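Local coordinates for putative immunoglobulin-blocking virulence protein (Mycoplasma mycoides subsp. capri, PDB 7ADK) that probably acts as a virulence factor that binds and blocks host immunoglobulins, and is assembled here with a lipoprotein, at residues F218-L231 / F277-N290. Numbering follows the deposited sequence.
Sequences FNSGKELNDILSSL and FQTKNQEYIWLIAN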
ATOM      1  N   PHE A 218     -37.590  11.648 -34.084  1.00 91.20           N
ATOM      2  CA  PHE A 218     -38.333  11.283 -35.300  1.00 91.20           C
ATOM      3  C   PHE A 218     -39.712  11.956 -35.365  1.00 91.20           C
ATOM      4  O   PHE A 218     -40.171  12.313 -36.447  1.00 91.20           O
ATOM      5  CB  PHE A 218     -38.506   9.766 -35.377  1.00 91.20           C
ATOM      6  CG  PHE A 218     -37.351   9.014 -35.991  1.00 91.20           C
ATOM      7  CD1 PHE A 218     -36.140   8.869 -35.298  1.00 91.20           C
ATOM      8  CD2 PHE A 218     -37.494   8.427 -37.256  1.00 91.20           C
ATOM      9  CE1 PHE A 218     -35.095   8.113 -35.845  1.00 91.20           C
ATOM     10  CE2 PHE A 218     -36.449   7.679 -37.809  1.00 91.20           C
ATOM     11  CZ  PHE A 218     -35.254   7.510 -37.097  1.00 91.20           C
ATOM     12  N   ASN A 219     -40.361  12.167 -34.219  1.00 93.12           N
ATOM     13  CA  ASN A 219     -41.601  12.948 -34.106  1.00 93.12           C
ATOM     14  C   ASN A 219     -41.412  14.474 -34.296  1.00 93.12           C
ATOM     15  O   ASN A 219     -42.401  15.199 -34.375  1.00 93.12           O
ATOM     16  CB  ASN A 219     -42.322  12.612 -32.785  1.00 93.12           C
ATOM     17  CG  ASN A 219     -42.980  11.246 -32.733  1.00 93.12           C
ATOM     18  OD1 ASN A 219     -42.953  10.458 -33.658  1.00 93.12           O
ATOM     19  ND2 ASN A 219     -43.645  10.928 -31.669  1.00 93.12           N
ATOM     20  N   SER A 220     -40.188  14.995 -34.406  1.00 96.07           N
ATOM     21  CA  SER A 220     -39.940  16.393 -34.778  1.00 96.07           C
ATOM     22  C   SER A 220     -40.104  16.629 -36.292  1.00 96.07           C
ATOM     23  O   SER A 220     -40.040  15.702 -37.103  1.00 96.07           O
ATOM     24  CB  SER A 220     -38.582  16.867 -34.253  1.00 96.07           C
ATOM     25  OG  SER A 220     -37.516  16.403 -35.047  1.00 96.07           O
ATOM     26  N   GLY A 221     -40.322  17.875 -36.703  1.00 99.63           N
ATOM     27  CA  GLY A 221     -40.631  18.222 -38.089  1.00 99.63           C
ATOM     28  C   GLY A 221     -39.466  18.165 -39.087  1.00 99.63           C
ATOM     29  O   GLY A 221     -39.689  18.347 -40.281  1.00 99.63           O
ATOM     30  N   LYS A 222     -38.226  17.946 -38.641  1.00103.35           N
ATOM     31  CA  LYS A 222     -37.007  18.035 -39.467  1.00103.35           C
ATOM     32  C   LYS A 222     -36.804  16.857 -40.434  1.00103.35           C
ATOM     33  O   LYS A 222     -37.397  15.792 -40.301  1.00103.35           O
ATOM     34  CB  LYS A 222     -35.774  18.263 -38.572  1.00103.35           C
ATOM     35  CG  LYS A 222     -35.752  19.675 -37.977  1.00103.35           C
ATOM     36  CD  LYS A 222     -34.425  20.023 -37.301  1.00103.35           C
ATOM     37  CE  LYS A 222     -34.439  21.467 -36.836  1.00103.35           C
ATOM     38  NZ  LYS A 222     -33.133  21.968 -36.413  1.00103.35           N
ATOM     39  N   GLU A 223     -35.978  17.086 -41.448  1.00105.15           N
ATOM     40  CA  GLU A 223     -35.564  16.146 -42.497  1.00105.15           C
ATOM     41  C   GLU A 223     -34.767  14.946 -41.966  1.00105.15           C
ATOM     42  O   GLU A 223     -34.242  14.969 -40.858  1.00105.15           O
ATOM     43  CB  GLU A 223     -34.755  16.894 -43.577  1.00105.15           C
ATOM     44  CG  GLU A 223     -33.333  17.344 -43.185  1.00105.15           C
ATOM     45  CD  GLU A 223     -33.263  18.345 -42.023  1.00105.15           C
ATOM     46  OE1 GLU A 223     -34.190  19.170 -41.870  1.00105.15           O
ATOM     47  OE2 GLU A 223     -32.286  18.316 -41.246  1.00105.15           O
ATOM     48  N   LEU A 224     -34.662  13.861 -42.745  1.00101.25           N
ATOM     49  CA  LEU A 224     -34.141  12.565 -42.270  1.00101.25           C
ATOM     50  C   LEU A 224     -32.718  12.620 -41.683  1.00101.25           C
ATOM     51  O   LEU A 224     -32.385  11.849 -40.788  1.00101.25           O
ATOM     52  CB  LEU A 224     -34.248  11.561 -43.434  1.00101.25           C
ATOM     53  CG  LEU A 224     -33.974  10.100 -43.028  1.00101.25           C
ATOM     54  CD1 LEU A 224     -34.924   9.157 -43.750  1.00101.25           C
ATOM     55  CD2 LEU A 224     -32.554   9.667 -43.383  1.00101.25           C
ATOM     56  N   ASN A 225     -31.882  13.553 -42.138  1.00 99.96           N
ATOM     57  CA  ASN A 225     -30.506  13.718 -41.670  1.00 99.96           C
ATOM     58  C   ASN A 225     -30.389  14.276 -40.235  1.00 99.96           C
ATOM     59  O   ASN A 225     -29.278  14.427 -39.734  1.00 99.96           O
ATOM     60  CB  ASN A 225     -29.703  14.536 -42.690  1.00 99.96           C
ATOM     61  CG  ASN A 225     -29.880  14.006 -44.097  1.00 99.96           C
ATOM     62  OD1 ASN A 225     -30.738  14.460 -44.838  1.00 99.96           O
ATOM     63  ND2 ASN A 225     -29.141  13.002 -44.484  1.00 99.96           N
ATOM     64  N   ASP A 226     -31.495  14.508 -39.518  1.00 97.38           N
ATOM     65  CA  ASP A 226     -31.478  14.706 -38.057  1.00 97.38           C
ATOM     66  C   ASP A 226     -31.064  13.430 -37.281  1.00 97.38           C
ATOM     67  O   ASP A 226     -30.752  13.503 -36.099  1.00 97.38           O
ATOM     68  CB  ASP A 226     -32.783  15.346 -37.549  1.00 97.38           C
ATOM     69  CG  ASP A 226     -34.040  14.471 -37.530  1.00 97.38           C
ATOM     70  OD1 ASP A 226     -33.952  13.238 -37.679  1.00 97.38           O
ATOM     71  OD2 ASP A 226     -35.137  15.021 -37.314  1.00 97.38           O
ATOM     72  N   ILE A 227     -30.947  12.291 -37.975  1.00 94.86           N
ATOM     73  CA  ILE A 227     -30.161  11.115 -37.562  1.00 94.86           C
ATOM     74  C   ILE A 227     -28.776  11.525 -37.026  1.00 94.86           C
ATOM     75  O   ILE A 227     -28.298  10.924 -36.061  1.00 94.86           O
ATOM     76  CB  ILE A 227     -30.064  10.146 -38.768  1.00 94.86           C
ATOM     77  CG1 ILE A 227     -31.351   9.324 -38.962  1.00 94.86           C
ATOM     78  CG2 ILE A 227     -28.863   9.205 -38.721  1.00 94.86           C
ATOM     79  CD1 ILE A 227     -31.582   8.186 -37.969  1.00 94.86           C
ATOM     80  N   LEU A 228     -28.172  12.586 -37.571  1.00 93.92           N
ATOM     81  CA  LEU A 228     -26.909  13.140 -37.080  1.00 93.92           C
ATOM     82  C   LEU A 228     -26.967  13.595 -35.604  1.00 93.92           C
ATOM     83  O   LEU A 228     -26.020  13.367 -34.854  1.00 93.92           O
ATOM     84  CB  LEU A 228     -26.508  14.277 -38.032  1.00 93.92           C
ATOM     85  CG  LEU A 228     -25.144  14.929 -37.754  1.00 93.92           C
ATOM     86  CD1 LEU A 228     -24.517  15.384 -39.061  1.00 93.92           C
ATOM     87  CD2 LEU A 228     -25.258  16.169 -36.867  1.00 93.92           C
ATOM     88  N   SER A 229     -28.076  14.196 -35.161  1.00 91.59           N
ATOM     89  CA  SER A 229     -28.286  14.624 -33.771  1.00 91.59           C
ATOM     90  C   SER A 229     -28.561  13.455 -32.816  1.00 91.59           C
ATOM     91  O   SER A 229     -28.092  13.479 -31.684  1.00 91.59           O
ATOM     92  CB  SER A 229     -29.408  15.658 -33.690  1.00 91.59           C
ATOM     93  OG  SER A 229     -29.102  16.806 -34.457  1.00 91.59           O
ATOM     94  N   SER A 230     -29.212  12.370 -33.261  1.00 87.33           N
ATOM     95  CA  SER A 230     -29.319  11.128 -32.471  1.00 87.33           C
ATOM     96  C   SER A 230     -27.950  10.478 -32.237  1.00 87.33           C
ATOM     97  O   SER A 230     -27.674  10.092 -31.107  1.00 87.33           O
ATOM     98  CB  SER A 230     -30.280  10.126 -33.101  1.00 87.33           C
ATOM     99  OG  SER A 230     -31.598  10.418 -32.857  1.00 87.33           O
ATOM    100  N   LEU A 231     -27.057  10.445 -33.236  1.00 89.99           N
ATOM    101  CA  LEU A 231     -25.668   9.988 -33.058  1.00 89.99           C
ATOM    102  C   LEU A 231     -24.867  10.899 -32.107  1.00 89.99           C
ATOM    103  O   LEU A 231     -24.102  10.435 -31.270  1.00 89.99           O
ATOM    104  CB  LEU A 231     -24.982   9.894 -34.430  1.00 89.99           C
ATOM    105  CG  LEU A 231     -23.561   9.298 -34.377  1.00 89.99           C
ATOM    106  CD1 LEU A 231     -23.600   7.781 -34.285  1.00 89.99           C
ATOM    107  CD2 LEU A 231     -22.740   9.693 -35.594  1.00 89.99           C
ATOM    108  N   PHE A 277     -26.449   5.835 -45.756  1.00103.33           N
ATOM    109  CA  PHE A 277     -26.008   6.139 -44.386  1.00103.33           C
ATOM    110  C   PHE A 277     -24.490   6.293 -44.258  1.00103.33           C
ATOM    111  O   PHE A 277     -23.705   5.533 -44.822  1.00103.33           O
ATOM    112  CB  PHE A 277     -26.548   5.110 -43.392  1.00103.33           C
ATOM    113  CG  PHE A 277     -28.014   5.297 -43.094  1.00103.33           C
ATOM    114  CD1 PHE A 277     -28.432   6.411 -42.343  1.00103.33           C
ATOM    115  CD2 PHE A 277     -28.963   4.377 -43.561  1.00103.33           C
ATOM    116  CE1 PHE A 277     -29.793   6.599 -42.056  1.00103.33           C
ATOM    117  CE2 PHE A 277     -30.322   4.560 -43.260  1.00103.33           C
ATOM    118  CZ  PHE A 277     -30.738   5.669 -42.510  1.00103.33           C
ATOM    119  N   GLN A 278     -24.085   7.304 -43.489  1.00102.67           N
ATOM    120  CA  GLN A 278     -22.682   7.739 -43.352  1.00102.67           C
ATOM    121  C   GLN A 278     -21.853   6.967 -42.304  1.00102.67           C
ATOM    122  O   GLN A 278     -20.627   7.079 -42.288  1.00102.67           O
ATOM    123  CB  GLN A 278     -22.644   9.243 -43.023  1.00102.67           C
ATOM    124  CG  GLN A 278     -23.046  10.153 -44.194  1.00102.67           C
ATOM    125  CD  GLN A 278     -24.508  10.029 -44.602  1.00102.67           C
ATOM    126  OE1 GLN A 278     -25.411  10.023 -43.780  1.00102.67           O
ATOM    127  NE2 GLN A 278     -24.806   9.879 -45.865  1.00102.67           N
ATOM    128  N   THR A 279     -22.492   6.225 -41.400  1.00 97.57           N
ATOM    129  CA  THR A 279     -21.857   5.514 -40.278  1.00 97.57           C
ATOM    130  C   THR A 279     -22.729   4.318 -39.919  1.00 97.57           C
ATOM    131  O   THR A 279     -23.947   4.432 -40.027  1.00 97.57           O
ATOM    132  CB  THR A 279     -21.748   6.428 -39.040  1.00 97.57           C
ATOM    133  OG1 THR A 279     -21.201   7.695 -39.319  1.00 97.57           O
ATOM    134  CG2 THR A 279     -20.908   5.859 -37.909  1.00 97.57           C
ATOM    135  N   LYS A 280     -22.174   3.211 -39.406  1.00 96.00           N
ATOM    136  CA  LYS A 280     -22.985   2.047 -39.010  1.00 96.00           C
ATOM    137  C   LYS A 280     -24.031   2.384 -37.961  1.00 96.00           C
ATOM    138  O   LYS A 280     -25.195   2.088 -38.169  1.00 96.00           O
ATOM    139  CB  LYS A 280     -22.094   0.878 -38.569  1.00 96.00           C
ATOM    140  CG  LYS A 280     -21.294   0.225 -39.702  1.00 96.00           C
ATOM    141  CD  LYS A 280     -22.157  -0.387 -40.821  1.00 96.00           C
ATOM    142  CE  LYS A 280     -22.454   0.579 -41.972  1.00 96.00           C
ATOM    143  NZ  LYS A 280     -23.287  -0.031 -43.008  1.00 96.00           N
ATOM    144  N   ASN A 281     -23.668   3.097 -36.889  1.00 95.04           N
ATOM    145  CA  ASN A 281     -24.612   3.534 -35.843  1.00 95.04           C
ATOM    146  C   ASN A 281     -25.759   4.400 -36.392  1.00 95.04           C
ATOM    147  O   ASN A 281     -26.902   4.147 -36.038  1.00 95.04           O
ATOM    148  CB  ASN A 281     -23.871   4.250 -34.693  1.00 95.04           C
ATOM    149  CG  ASN A 281     -23.135   3.317 -33.739  1.00 95.04           C
ATOM    150  OD1 ASN A 281     -23.502   2.176 -33.523  1.00 95.04           O
ATOM    151  ND2 ASN A 281     -22.071   3.770 -33.125  1.00 95.04           N
ATOM    152  N   GLN A 282     -25.490   5.368 -37.277  1.00 94.46           N
ATOM    153  CA  GLN A 282     -26.529   6.181 -37.938  1.00 94.46           C
ATOM    154  C   GLN A 282     -27.531   5.323 -38.724  1.00 94.46           C
ATOM    155  O   GLN A 282     -28.724   5.590 -38.668  1.00 94.46           O
ATOM    156  CB  GLN A 282     -25.890   7.213 -38.883  1.00 94.46           C
ATOM    157  CG  GLN A 282     -25.117   8.282 -38.114  1.00 94.46           C
ATOM    158  CD  GLN A 282     -24.672   9.456 -38.986  1.00 94.46           C
ATOM    159  OE1 GLN A 282     -25.468  10.265 -39.430  1.00 94.46           O
ATOM    160  NE2 GLN A 282     -23.399   9.634 -39.253  1.00 94.46           N
ATOM    161  N   GLU A 283     -27.067   4.276 -39.404  1.00 94.84           N
ATOM    162  CA  GLU A 283     -27.926   3.209 -39.922  1.00 94.84           C
ATOM    163  C   GLU A 283     -28.742   2.520 -38.825  1.00 94.84           C
ATOM    164  O   GLU A 283     -29.966   2.594 -38.840  1.00 94.84           O
ATOM    165  CB  GLU A 283     -27.091   2.243 -40.788  1.00 94.84           C
ATOM    166  CG  GLU A 283     -27.652   0.849 -41.124  1.00 94.84           C
ATOM    167  CD  GLU A 283     -28.993   0.745 -41.857  1.00 94.84           C
ATOM    168  OE1 GLU A 283     -29.771   1.717 -41.938  1.00 94.84           O
ATOM    169  OE2 GLU A 283     -29.276  -0.370 -42.347  1.00 94.84           O
ATOM    170  N   TYR A 284     -28.139   1.828 -37.860  1.00 89.68           N
ATOM    171  CA  TYR A 284     -28.933   0.832 -37.136  1.00 89.68           C
ATOM    172  C   TYR A 284     -29.747   1.460 -35.980  1.00 89.68           C
ATOM    173  O   TYR A 284     -30.754   0.898 -35.564  1.00 89.68           O
ATOM    174  CB  TYR A 284     -28.119  -0.477 -37.043  1.00 89.68           C
ATOM    175  CG  TYR A 284     -27.080  -0.788 -35.983  1.00 89.68           C
ATOM    176  CD1 TYR A 284     -25.867  -0.091 -35.965  1.00 89.68           C
ATOM    177  CD2 TYR A 284     -27.019  -2.130 -35.565  1.00 89.68           C
ATOM    178  CE1 TYR A 284     -24.703  -0.595 -35.360  1.00 89.68           C
ATOM    179  CE2 TYR A 284     -25.859  -2.684 -35.003  1.00 89.68           C
ATOM    180  CZ  TYR A 284     -24.698  -1.906 -34.864  1.00 89.68           C
ATOM    181  OH  TYR A 284     -23.580  -2.432 -34.314  1.00 89.68           O
ATOM    182  N   ILE A 285     -29.492   2.740 -35.650  1.00 84.49           N
ATOM    183  CA  ILE A 285     -30.443   3.672 -34.999  1.00 84.49           C
ATOM    184  C   ILE A 285     -31.766   3.796 -35.780  1.00 84.49           C
ATOM    185  O   ILE A 285     -32.853   3.817 -35.200  1.00 84.49           O
ATOM    186  CB  ILE A 285     -29.788   5.072 -34.808  1.00 84.49           C
ATOM    187  CG1 ILE A 285     -28.775   5.026 -33.644  1.00 84.49           C
ATOM    188  CG2 ILE A 285     -30.801   6.197 -34.542  1.00 84.49           C
ATOM    189  CD1 ILE A 285     -27.920   6.281 -33.454  1.00 84.49           C
ATOM    190  N   TRP A 286     -31.710   3.878 -37.108  1.00 86.63           N
ATOM    191  CA  TRP A 286     -32.890   3.974 -37.960  1.00 86.63           C
ATOM    192  C   TRP A 286     -33.658   2.648 -38.032  1.00 86.63           C
ATOM    193  O   TRP A 286     -34.830   2.652 -38.404  1.00 86.63           O
ATOM    194  CB  TRP A 286     -32.489   4.541 -39.334  1.00 86.63           C
ATOM    195  CG  TRP A 286     -33.589   4.884 -40.287  1.00 86.63           C
ATOM    196  CD1 TRP A 286     -34.286   6.038 -40.325  1.00 86.63           C
ATOM    197  CD2 TRP A 286     -34.124   4.075 -41.371  1.00 86.63           C
ATOM    198  NE1 TRP A 286     -35.282   5.946 -41.271  1.00 86.63           N
ATOM    199  CE2 TRP A 286     -35.257   4.738 -41.915  1.00 86.63           C
ATOM    200  CE3 TRP A 286     -33.747   2.862 -41.976  1.00 86.63           C
ATOM    201  CZ2 TRP A 286     -36.046   4.169 -42.919  1.00 86.63           C
ATOM    202  CZ3 TRP A 286     -34.484   2.326 -43.046  1.00 86.63           C
ATOM    203  CH2 TRP A 286     -35.657   2.950 -43.487  1.00 86.63           C
ATOM    204  N   LEU A 287     -33.088   1.502 -37.650  1.00 82.88           N
ATOM    205  CA  LEU A 287     -33.858   0.261 -37.479  1.00 82.88           C
ATOM    206  C   LEU A 287     -34.692   0.317 -36.197  1.00 82.88           C
ATOM    207  O   LEU A 287     -35.908   0.285 -36.279  1.00 82.88           O
ATOM    208  CB  LEU A 287     -32.978  -1.004 -37.540  1.00 82.88           C
ATOM    209  CG  LEU A 287     -32.566  -1.566 -38.906  1.00 82.88           C
ATOM    210  CD1 LEU A 287     -33.752  -1.751 -39.828  1.00 82.88           C
ATOM    211  CD2 LEU A 287     -31.538  -0.732 -39.626  1.00 82.88           C
ATOM    212  N   ILE A 288     -34.080   0.478 -35.029  1.00 80.91           N
ATOM    213  CA  ILE A 288     -34.786   0.535 -33.740  1.00 80.91           C
ATOM    214  C   ILE A 288     -35.865   1.625 -33.710  1.00 80.91           C
ATOM    215  O   ILE A 288     -36.975   1.359 -33.262  1.00 80.91           O
ATOM    216  CB  ILE A 288     -33.797   0.673 -32.557  1.00 80.91           C
ATOM    217  CG1 ILE A 288     -32.938   1.950 -32.607  1.00 80.91           C
ATOM    218  CG2 ILE A 288     -32.901  -0.556 -32.503  1.00 80.91           C
ATOM    219  CD1 ILE A 288     -31.863   2.078 -31.534  1.00 80.91           C
ATOM    220  N   ALA A 289     -35.613   2.814 -34.268  1.00 83.36           N
ATOM    221  CA  ALA A 289     -36.605   3.886 -34.349  1.00 83.36           C
ATOM    222  C   ALA A 289     -37.749   3.644 -35.366  1.00 83.36           C
ATOM    223  O   ALA A 289     -38.623   4.496 -35.502  1.00 83.36           O
ATOM    224  CB  ALA A 289     -35.873   5.194 -34.610  1.00 83.36           C
ATOM    225  N   ASN A 290     -37.766   2.509 -36.083  1.00 83.54           N
ATOM    226  CA  ASN A 290     -38.779   2.116 -37.068  1.00 83.54           C
ATOM    227  C   ASN A 290     -39.227   0.640 -36.996  1.00 83.54           C
ATOM    228  O   ASN A 290     -39.906   0.179 -37.907  1.00 83.54           O
ATOM    229  CB  ASN A 290     -38.243   2.432 -38.461  1.00 83.54           C
ATOM    230  CG  ASN A 290     -38.102   3.903 -38.773  1.00 83.54           C
ATOM    231  OD1 ASN A 290     -39.029   4.580 -39.160  1.00 83.54           O
ATOM    232  ND2 ASN A 290     -36.925   4.425 -38.701  1.00 83.54           N
TER
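Asn290 ND2, lying beside the Phe218 ring, donates to Trp286 O at 2.8 Å. The N-H...O angle is 159°, ND2 sits on a lone pair of Trp286 O, in the carbonyl plane, and the oxygen lies close to the plane of the Asn290 amide, which together identify a well-formed bond. It holds ND2 over one face of the indole, toward its rim; Phe277 CZ lies over the opposite face, also toward the rim. Phe218 meets the same helix end: Ala289 CB stands over its ring in a CH-pi contact, 3.7 Å from the centroid, while Trp286 CD1 comes in at the ring edge, 3.7 Å from Phe218 CZ.

Ile227 reaches across with two branches. Its chi1 of -79° puts CG2 anti to the backbone N, against Gln282 CB at 3.6 Å; CD1 lies 4.0 Å from Ile285 CG2 and also meets Trp286 CB. Leu231 crosses Gln282 at about a right angle, with Leu231 CD2 3.7 Å from Gln282 NE2 and Leu231 CD1 against Asn281 CB. The Gln282 amide is steadied by its own bond, NE2 to Thr279 OG1 (2.9 Å). No hydrogen bond links the two segments, so apolar packing joins them.

The axes of 227-231 and 280-288 pass 9.5 Å apart at 104°, a nearly perpendicular helix crossing. Lys280 forms a salt bridge to Asp349 of the lipoprotein chain. Phe214 of helix 209-218 packs on Ser230 and Ile285, and helix 270-273 covers Leu224 and Trp286 through Leu273.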